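Local coordinates for protein tyrosine--tRNA ligase (Archaeoglobus fulgidus, PDB 2CYB) that probably catalyses the two-step attachment of L-tyrosine to tRNA(Tyr), activating the amino acid with ATP to tyrosyl-adenylate before transferring it to the acceptor end, at residues I223-I236 / V304-R316. Residues are numbered along the deposited sequence; the frame is centred on the assembly and turned at random.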
ATOM      1  N   ILE A 223       3.850 -22.322  25.079  1.00 36.42           N
ATOM      2  CA  ILE A 223       3.295 -23.663  24.911  1.00 36.67           C
ATOM      3  C   ILE A 223       2.393 -23.734  23.680  1.00 37.01           C
ATOM      4  O   ILE A 223       1.485 -22.920  23.519  1.00 37.13           O
ATOM      5  CB  ILE A 223       2.476 -24.077  26.154  1.00 33.85           C
ATOM      6  CG1 ILE A 223       3.410 -24.208  27.360  1.00 48.76           C
ATOM      7  CG2 ILE A 223       1.726 -25.379  25.886  1.00 40.98           C
ATOM      8  CD1 ILE A 223       2.702 -24.489  28.664  1.00 50.72           C
ATOM      9  N   SER A 224       2.642 -24.716  22.822  1.00 36.73           N
ATOM     10  CA  SER A 224       1.856 -24.890  21.605  1.00 39.19           C
ATOM     11  C   SER A 224       0.832 -25.994  21.796  1.00 39.55           C
ATOM     12  O   SER A 224       1.034 -26.896  22.608  1.00 37.16           O
ATOM     13  CB  SER A 224       2.778 -25.244  20.437  1.00 42.03           C
ATOM     14  OG  SER A 224       3.859 -24.334  20.360  1.00 57.34           O
ATOM     15  N   VAL A 225      -0.262 -25.929  21.043  1.00 39.93           N
ATOM     16  CA  VAL A 225      -1.320 -26.935  21.148  1.00 43.28           C
ATOM     17  C   VAL A 225      -0.837 -28.301  20.692  1.00 44.81           C
ATOM     18  O   VAL A 225      -1.536 -29.302  20.853  1.00 50.96           O
ATOM     19  CB  VAL A 225      -2.548 -26.570  20.284  1.00 48.28           C
ATOM     20  CG1 VAL A 225      -3.123 -25.238  20.729  1.00 47.01           C
ATOM     21  CG2 VAL A 225      -2.153 -26.535  18.808  1.00 48.49           C
ATOM     22  N   ARG A 226       0.359 -28.338  20.120  1.00 45.98           N
ATOM     23  CA  ARG A 226       0.924 -29.580  19.620  1.00 45.91           C
ATOM     24  C   ARG A 226       1.948 -30.174  20.587  1.00 43.78           C
ATOM     25  O   ARG A 226       2.416 -31.292  20.385  1.00 43.08           O
ATOM     26  CB  ARG A 226       1.568 -29.327  18.255  1.00 55.28           C
ATOM     27  CG  ARG A 226       1.645 -30.535  17.346  1.00 62.24           C
ATOM     28  CD  ARG A 226       2.275 -30.155  16.008  1.00 71.12           C
ATOM     29  NE  ARG A 226       2.370 -31.291  15.096  1.00 69.55           N
ATOM     30  CZ  ARG A 226       1.323 -31.929  14.583  1.00 72.58           C
ATOM     31  NH1 ARG A 226       0.090 -31.544  14.889  1.00 73.38           N
ATOM     32  NH2 ARG A 226       1.509 -32.955  13.761  1.00 68.42           N
ATOM     33  N   ASP A 227       2.305 -29.430  21.632  1.00 36.83           N
ATOM     34  CA  ASP A 227       3.265 -29.944  22.602  1.00 37.11           C
ATOM     35  C   ASP A 227       2.717 -31.195  23.298  1.00 44.14           C
ATOM     36  O   ASP A 227       1.581 -31.207  23.779  1.00 41.76           O
ATOM     37  CB  ASP A 227       3.600 -28.891  23.667  1.00 35.67           C
ATOM     38  CG  ASP A 227       4.546 -27.815  23.164  1.00 42.26           C
ATOM     39  OD1 ASP A 227       5.377 -28.105  22.279  1.00 46.61           O
ATOM     40  OD2 ASP A 227       4.477 -26.678  23.678  1.00 36.65           O
ATOM     41  N   PRO A 228       3.513 -32.275  23.341  1.00 42.15           N
ATOM     42  CA  PRO A 228       3.055 -33.502  24.000  1.00 44.13           C
ATOM     43  C   PRO A 228       3.026 -33.303  25.522  1.00 42.26           C
ATOM     44  O   PRO A 228       3.764 -32.469  26.063  1.00 35.11           O
ATOM     45  CB  PRO A 228       4.089 -34.533  23.559  1.00 43.82           C
ATOM     46  CG  PRO A 228       5.335 -33.711  23.410  1.00 49.27           C
ATOM     47  CD  PRO A 228       4.828 -32.475  22.706  1.00 45.18           C
ATOM     48  N   PRO A 229       2.181 -34.068  26.229  1.00 39.33           N
ATOM     49  CA  PRO A 229       2.066 -33.959  27.686  1.00 43.94           C
ATOM     50  C   PRO A 229       3.409 -33.830  28.396  1.00 42.11           C
ATOM     51  O   PRO A 229       3.563 -33.017  29.304  1.00 38.16           O
ATOM     52  CB  PRO A 229       1.315 -35.231  28.061  1.00 36.58           C
ATOM     53  CG  PRO A 229       0.387 -35.395  26.909  1.00 39.14           C
ATOM     54  CD  PRO A 229       1.293 -35.127  25.715  1.00 43.73           C
ATOM     55  N   GLU A 230       4.381 -34.631  27.976  1.00 41.22           N
ATOM     56  CA  GLU A 230       5.711 -34.595  28.574  1.00 45.75           C
ATOM     57  C   GLU A 230       6.380 -33.241  28.379  1.00 37.00           C
ATOM     58  O   GLU A 230       7.003 -32.710  29.298  1.00 37.44           O
ATOM     59  CB  GLU A 230       6.596 -35.686  27.962  1.00 53.24           C
ATOM     60  CG  GLU A 230       6.465 -37.053  28.611  1.00 65.67           C
ATOM     61  CD  GLU A 230       7.273 -37.169  29.894  1.00 75.49           C
ATOM     62  OE1 GLU A 230       6.981 -36.426  30.857  1.00 83.61           O
ATOM     63  OE2 GLU A 230       8.205 -38.003  29.935  1.00 70.04           O
ATOM     64  N   GLU A 231       6.256 -32.692  27.174  1.00 36.74           N
ATOM     65  CA  GLU A 231       6.857 -31.402  26.856  1.00 40.08           C
ATOM     66  C   GLU A 231       6.159 -30.290  27.636  1.00 35.03           C
ATOM     67  O   GLU A 231       6.810 -29.370  28.133  1.00 39.24           O
ATOM     68  CB  GLU A 231       6.775 -31.135  25.348  1.00 40.78           C
ATOM     69  CG  GLU A 231       7.425 -29.824  24.904  1.00 42.64           C
ATOM     70  CD  GLU A 231       8.934 -29.791  25.117  1.00 50.15           C
ATOM     71  OE1 GLU A 231       9.540 -28.719  24.894  1.00 48.08           O
ATOM     72  OE2 GLU A 231       9.517 -30.826  25.502  1.00 50.04           O
ATOM     73  N   VAL A 232       4.836 -30.369  27.741  1.00 29.93           N
ATOM     74  CA  VAL A 232       4.093 -29.367  28.508  1.00 34.98           C
ATOM     75  C   VAL A 232       4.606 -29.366  29.947  1.00 34.57           C
ATOM     76  O   VAL A 232       4.851 -28.315  30.536  1.00 35.37           O
ATOM     77  CB  VAL A 232       2.583 -29.672  28.533  1.00 34.64           C
ATOM     78  CG1 VAL A 232       1.879 -28.750  29.515  1.00 34.29           C
ATOM     79  CG2 VAL A 232       1.995 -29.507  27.138  1.00 36.88           C
ATOM     80  N   GLU A 233       4.774 -30.557  30.508  1.00 40.40           N
ATOM     81  CA  GLU A 233       5.255 -30.682  31.876  1.00 37.98           C
ATOM     82  C   GLU A 233       6.630 -30.068  32.043  1.00 33.75           C
ATOM     83  O   GLU A 233       6.878 -29.343  33.005  1.00 33.28           O
ATOM     84  CB  GLU A 233       5.277 -32.152  32.291  1.00 37.75           C
ATOM     85  CG  GLU A 233       3.900 -32.714  32.611  1.00 42.20           C
ATOM     86  CD  GLU A 233       3.915 -34.222  32.779  1.00 51.42           C
ATOM     87  OE1 GLU A 233       4.968 -34.762  33.182  1.00 58.95           O
ATOM     88  OE2 GLU A 233       2.874 -34.863  32.520  1.00 50.62           O
ATOM     89  N   ARG A 234       7.524 -30.352  31.098  1.00 38.57           N
ATOM     90  CA  ARG A 234       8.881 -29.813  31.147  1.00 37.68           C
ATOM     91  C   ARG A 234       8.916 -28.283  31.101  1.00 33.63           C
ATOM     92  O   ARG A 234       9.612 -27.649  31.892  1.00 38.07           O
ATOM     93  CB  ARG A 234       9.713 -30.376  29.985  1.00 44.92           C
ATOM     94  CG  ARG A 234      11.041 -29.670  29.809  1.00 54.17           C
ATOM     95  CD  ARG A 234      11.776 -30.129  28.562  1.00 67.41           C
ATOM     96  NE  ARG A 234      12.786 -29.151  28.170  1.00 71.68           N
ATOM     97  CZ  ARG A 234      12.507 -27.962  27.642  1.00 73.56           C
ATOM     98  NH1 ARG A 234      13.488 -27.128  27.320  1.00 74.82           N
ATOM     99  NH2 ARG A 234      11.246 -27.615  27.421  1.00 70.19           N
ATOM    100  N   LYS A 235       8.174 -27.693  30.166  1.00 34.70           N
ATOM    101  CA  LYS A 235       8.136 -26.236  30.026  1.00 35.97           C
ATOM    102  C   LYS A 235       7.572 -25.548  31.267  1.00 31.40           C
ATOM    103  O   LYS A 235       8.093 -24.519  31.700  1.00 33.63           O
ATOM    104  CB  LYS A 235       7.307 -25.843  28.797  1.00 33.93           C
ATOM    105  CG  LYS A 235       7.960 -26.208  27.466  1.00 37.31           C
ATOM    106  CD  LYS A 235       7.093 -25.753  26.290  1.00 39.64           C
ATOM    107  CE  LYS A 235       7.777 -25.996  24.951  1.00 42.15           C
ATOM    108  NZ  LYS A 235       6.930 -25.535  23.809  1.00 41.23           N
ATOM    109  N   ILE A 236       6.509 -26.114  31.835  1.00 37.35           N
ATOM    110  CA  ILE A 236       5.909 -25.540  33.039  1.00 37.98           C
ATOM    111  C   ILE A 236       6.886 -25.688  34.203  1.00 39.84           C
ATOM    112  O   ILE A 236       7.109 -24.744  34.963  1.00 40.60           O
ATOM    113  CB  ILE A 236       4.565 -26.236  33.392  1.00 40.07           C
ATOM    114  CG1 ILE A 236       3.510 -25.906  32.333  1.00 39.30           C
ATOM    115  CG2 ILE A 236       4.067 -25.771  34.759  1.00 34.35           C
ATOM    116  CD1 ILE A 236       3.190 -24.428  32.225  1.00 48.83           C
ATOM    117  N   VAL A 304      -1.353 -26.851  37.130  1.00 27.52           N
ATOM    118  CA  VAL A 304      -1.511 -26.138  35.861  1.00 27.77           C
ATOM    119  C   VAL A 304      -1.130 -27.053  34.691  1.00 28.40           C
ATOM    120  O   VAL A 304      -1.807 -27.077  33.667  1.00 29.45           O
ATOM    121  CB  VAL A 304      -0.646 -24.868  35.826  1.00 28.09           C
ATOM    122  CG1 VAL A 304      -0.636 -24.265  34.412  1.00 31.75           C
ATOM    123  CG2 VAL A 304      -1.184 -23.857  36.828  1.00 32.98           C
ATOM    124  N   ALA A 305      -0.050 -27.813  34.850  1.00 35.87           N
ATOM    125  CA  ALA A 305       0.378 -28.724  33.793  1.00 35.09           C
ATOM    126  C   ALA A 305      -0.678 -29.796  33.549  1.00 36.55           C
ATOM    127  O   ALA A 305      -0.959 -30.155  32.403  1.00 37.13           O
ATOM    128  CB  ALA A 305       1.721 -29.377  34.162  1.00 31.62           C
ATOM    129  N   LYS A 306      -1.268 -30.312  34.626  1.00 32.27           N
ATOM    130  CA  LYS A 306      -2.285 -31.349  34.490  1.00 32.36           C
ATOM    131  C   LYS A 306      -3.541 -30.847  33.780  1.00 30.72           C
ATOM    132  O   LYS A 306      -4.069 -31.516  32.888  1.00 32.05           O
ATOM    133  CB  LYS A 306      -2.667 -31.907  35.864  1.00 31.25           C
ATOM    134  CG  LYS A 306      -3.797 -32.921  35.811  1.00 33.64           C
ATOM    135  CD  LYS A 306      -4.168 -33.426  37.198  1.00 47.95           C
ATOM    136  CE  LYS A 306      -5.345 -34.387  37.122  1.00 57.92           C
ATOM    137  NZ  LYS A 306      -5.777 -34.862  38.467  1.00 72.46           N
ATOM    138  N   TYR A 307      -4.034 -29.678  34.176  1.00 34.43           N
ATOM    139  CA  TYR A 307      -5.226 -29.142  33.541  1.00 33.55           C
ATOM    140  C   TYR A 307      -4.960 -28.735  32.095  1.00 33.17           C
ATOM    141  O   TYR A 307      -5.787 -28.972  31.211  1.00 35.05           O
ATOM    142  CB  TYR A 307      -5.766 -27.950  34.328  1.00 40.01           C
ATOM    143  CG  TYR A 307      -6.617 -28.358  35.508  1.00 40.05           C
ATOM    144  CD1 TYR A 307      -6.035 -28.747  36.712  1.00 40.37           C
ATOM    145  CD2 TYR A 307      -8.007 -28.384  35.406  1.00 37.10           C
ATOM    146  CE1 TYR A 307      -6.820 -29.151  37.794  1.00 39.63           C
ATOM    147  CE2 TYR A 307      -8.798 -28.787  36.477  1.00 38.69           C
ATOM    148  CZ  TYR A 307      -8.200 -29.166  37.667  1.00 34.31           C
ATOM    149  OH  TYR A 307      -8.983 -29.550  38.733  1.00 33.69           O
ATOM    150  N   LEU A 308      -3.805 -28.123  31.854  1.00 30.27           N
ATOM    151  CA  LEU A 308      -3.465 -27.708  30.501  1.00 38.03           C
ATOM    152  C   LEU A 308      -3.379 -28.950  29.622  1.00 35.14           C
ATOM    153  O   LEU A 308      -3.849 -28.945  28.485  1.00 35.85           O
ATOM    154  CB  LEU A 308      -2.134 -26.951  30.483  1.00 33.30           C
ATOM    155  CG  LEU A 308      -1.755 -26.280  29.158  1.00 43.32           C
ATOM    156  CD1 LEU A 308      -2.895 -25.383  28.670  1.00 38.48           C
ATOM    157  CD2 LEU A 308      -0.492 -25.458  29.360  1.00 41.09           C
ATOM    158  N   ASN A 309      -2.794 -30.022  30.149  1.00 34.36           N
ATOM    159  CA  ASN A 309      -2.688 -31.254  29.373  1.00 34.95           C
ATOM    160  C   ASN A 309      -4.055 -31.855  29.081  1.00 36.14           C
ATOM    161  O   ASN A 309      -4.255 -32.468  28.033  1.00 38.23           O
ATOM    162  CB  ASN A 309      -1.797 -32.281  30.079  1.00 34.61           C
ATOM    163  CG  ASN A 309      -0.334 -32.095  29.741  1.00 42.43           C
ATOM    164  OD1 ASN A 309       0.005 -31.736  28.614  1.00 37.19           O
ATOM    165  ND2 ASN A 309       0.544 -32.349  30.707  1.00 40.41           N
ATOM    166  N   MET A 310      -5.000 -31.682  29.999  1.00 37.06           N
ATOM    167  CA  MET A 310      -6.343 -32.203  29.782  1.00 42.55           C
ATOM    168  C   MET A 310      -6.971 -31.407  28.646  1.00 39.74           C
ATOM    169  O   MET A 310      -7.639 -31.953  27.769  1.00 37.47           O
ATOM    170  CB  MET A 310      -7.195 -32.059  31.050  1.00 37.65           C
ATOM    171  CG  MET A 310      -6.777 -32.978  32.187  1.00 48.75           C
ATOM    172  SD  MET A 310      -7.983 -33.003  33.537  1.00 55.10           S
ATOM    173  CE  MET A 310      -7.500 -31.546  34.416  1.00 44.85           C
ATOM    174  N   LEU A 311      -6.726 -30.104  28.675  1.00 36.03           N
ATOM    175  CA  LEU A 311      -7.245 -29.177  27.678  1.00 38.51           C
ATOM    176  C   LEU A 311      -6.746 -29.534  26.273  1.00 37.95           C
ATOM    177  O   LEU A 311      -7.537 -29.671  25.334  1.00 38.48           O
ATOM    178  CB  LEU A 311      -6.813 -27.757  28.068  1.00 46.48           C
ATOM    179  CG  LEU A 311      -7.648 -26.549  27.644  1.00 52.67           C
ATOM    180  CD1 LEU A 311      -7.216 -25.334  28.445  1.00 50.89           C
ATOM    181  CD2 LEU A 311      -7.483 -26.299  26.159  1.00 59.35           C
ATOM    182  N   LEU A 312      -5.433 -29.691  26.138  1.00 35.77           N
ATOM    183  CA  LEU A 312      -4.819 -30.019  24.855  1.00 38.47           C
ATOM    184  C   LEU A 312      -5.124 -31.437  24.397  1.00 43.61           C
ATOM    185  O   LEU A 312      -5.335 -31.677  23.205  1.00 42.81           O
ATOM    186  CB  LEU A 312      -3.305 -29.818  24.932  1.00 40.00           C
ATOM    187  CG  LEU A 312      -2.793 -28.376  24.920  1.00 44.28           C
ATOM    188  CD1 LEU A 312      -3.443 -27.571  26.025  1.00 52.82           C
ATOM    189  CD2 LEU A 312      -1.284 -28.382  25.086  1.00 46.82           C
ATOM    190  N   GLU A 313      -5.143 -32.378  25.336  1.00 41.78           N
ATOM    191  CA  GLU A 313      -5.445 -33.763  24.997  1.00 44.77           C
ATOM    192  C   GLU A 313      -6.828 -33.824  24.370  1.00 43.81           C
ATOM    193  O   GLU A 313      -7.024 -34.456  23.335  1.00 44.89           O
ATOM    194  CB  GLU A 313      -5.395 -34.646  26.247  1.00 48.63           C
ATOM    195  CG  GLU A 313      -4.013 -35.190  26.550  1.00 61.36           C
ATOM    196  CD  GLU A 313      -3.530 -36.160  25.484  1.00 71.56           C
ATOM    197  OE1 GLU A 313      -4.167 -37.225  25.313  1.00 76.41           O
ATOM    198  OE2 GLU A 313      -2.518 -35.859  24.816  1.00 70.80           O
ATOM    199  N   ASP A 314      -7.786 -33.158  25.005  1.00 39.84           N
ATOM    200  CA  ASP A 314      -9.146 -33.122  24.496  1.00 46.75           C
ATOM    201  C   ASP A 314      -9.158 -32.452  23.120  1.00 48.72           C
ATOM    202  O   ASP A 314      -9.875 -32.880  22.214  1.00 48.01           O
ATOM    203  CB  ASP A 314     -10.042 -32.345  25.460  1.00 50.57           C
ATOM    204  CG  ASP A 314     -11.467 -32.236  24.966  1.00 63.31           C
ATOM    205  OD1 ASP A 314     -12.129 -33.286  24.814  1.00 68.35           O
ATOM    206  OD2 ASP A 314     -11.927 -31.098  24.727  1.00 70.18           O
ATOM    207  N   ALA A 315      -8.355 -31.402  22.967  1.00 45.59           N
ATOM    208  CA  ALA A 315      -8.279 -30.683  21.700  1.00 47.22           C
ATOM    209  C   ALA A 315      -7.818 -31.625  20.596  1.00 48.19           C
ATOM    210  O   ALA A 315      -8.414 -31.679  19.521  1.00 49.91           O
ATOM    211  CB  ALA A 315      -7.319 -29.494  21.823  1.00 42.71           C
ATOM    212  N   ARG A 316      -6.753 -32.370  20.866  1.00 43.25           N
ATOM    213  CA  ARG A 316      -6.226 -33.313  19.892  1.00 51.09           C
ATOM    214  C   ARG A 316      -7.252 -34.401  19.593  1.00 53.12           C
ATOM    215  O   ARG A 316      -7.398 -34.833  18.450  1.00 57.15           O
ATOM    216  CB  ARG A 316      -4.918 -33.918  20.410  1.00 50.28           C
ATOM    217  CG  ARG A 316      -3.716 -33.002  20.200  1.00 55.70           C
ATOM    218  CD  ARG A 316      -2.487 -33.456  20.972  1.00 61.03           C
ATOM    219  NE  ARG A 316      -2.634 -33.225  22.406  1.00 66.80           N
ATOM    220  CZ  ARG A 316      -1.662 -33.392  23.297  1.00 68.70           C
ATOM    221  NH1 ARG A 316      -1.894 -33.156  24.580  1.00 71.91           N
ATOM    222  NH2 ARG A 316      -0.459 -33.790  22.908  1.00 78.54           N
TER
HETATM  223  O   HOH W   1      -0.055 -31.981  25.838  1.00 36.37           O
HETATM  224  O   HOH W   2       0.687 -33.136  33.490  1.00 39.00           O
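V232 runs antiparallel alongside the N309 side chain, its CB 3.3 Å from N309 OD1. The valine is a knob in a hole formed by A305, L308, N309 and L312: with CG1 anti to the backbone N (chi1 171°), that methyl turns to L308, while CG2 meets L312 CD2 tip to tip at 4.0 Å. L308 CD2 also meets I223 CD1 of the loop tip to tip, a tight 3.4 Å. One helical turn on, I236 packs on A305 and V304.

The axes of 229-236 and 304-316 pass 9.4 Å apart with N-to-C directions at 147°, a near-antiparallel pair in the helical region that follows the KMSKS motif of this class I synthetase. The loop before helix 229-237 also borders the HIGH region, where S224 OG hydrogen-bonds E44.

The N309 amide spans the polar flank. Its ND2 makes a weak bond to P229 O (3.4 Å, 149°) and donates to a water held by E233 OE2; OD1 accepts from a second water, 2.8 Å away, that also donates to D227 O. A leucine in place of N309 would probably leave both waters short of a partner and P229 O without its cross-helix donor. The R316 guanidinium presents its edge to P229 CD, 3.6 Å from NH2, while its NE bonds weakly back to L312 O; E313 OE2 salt-bridges NH1 from well outside the guanidinium plane, probably through charge alone.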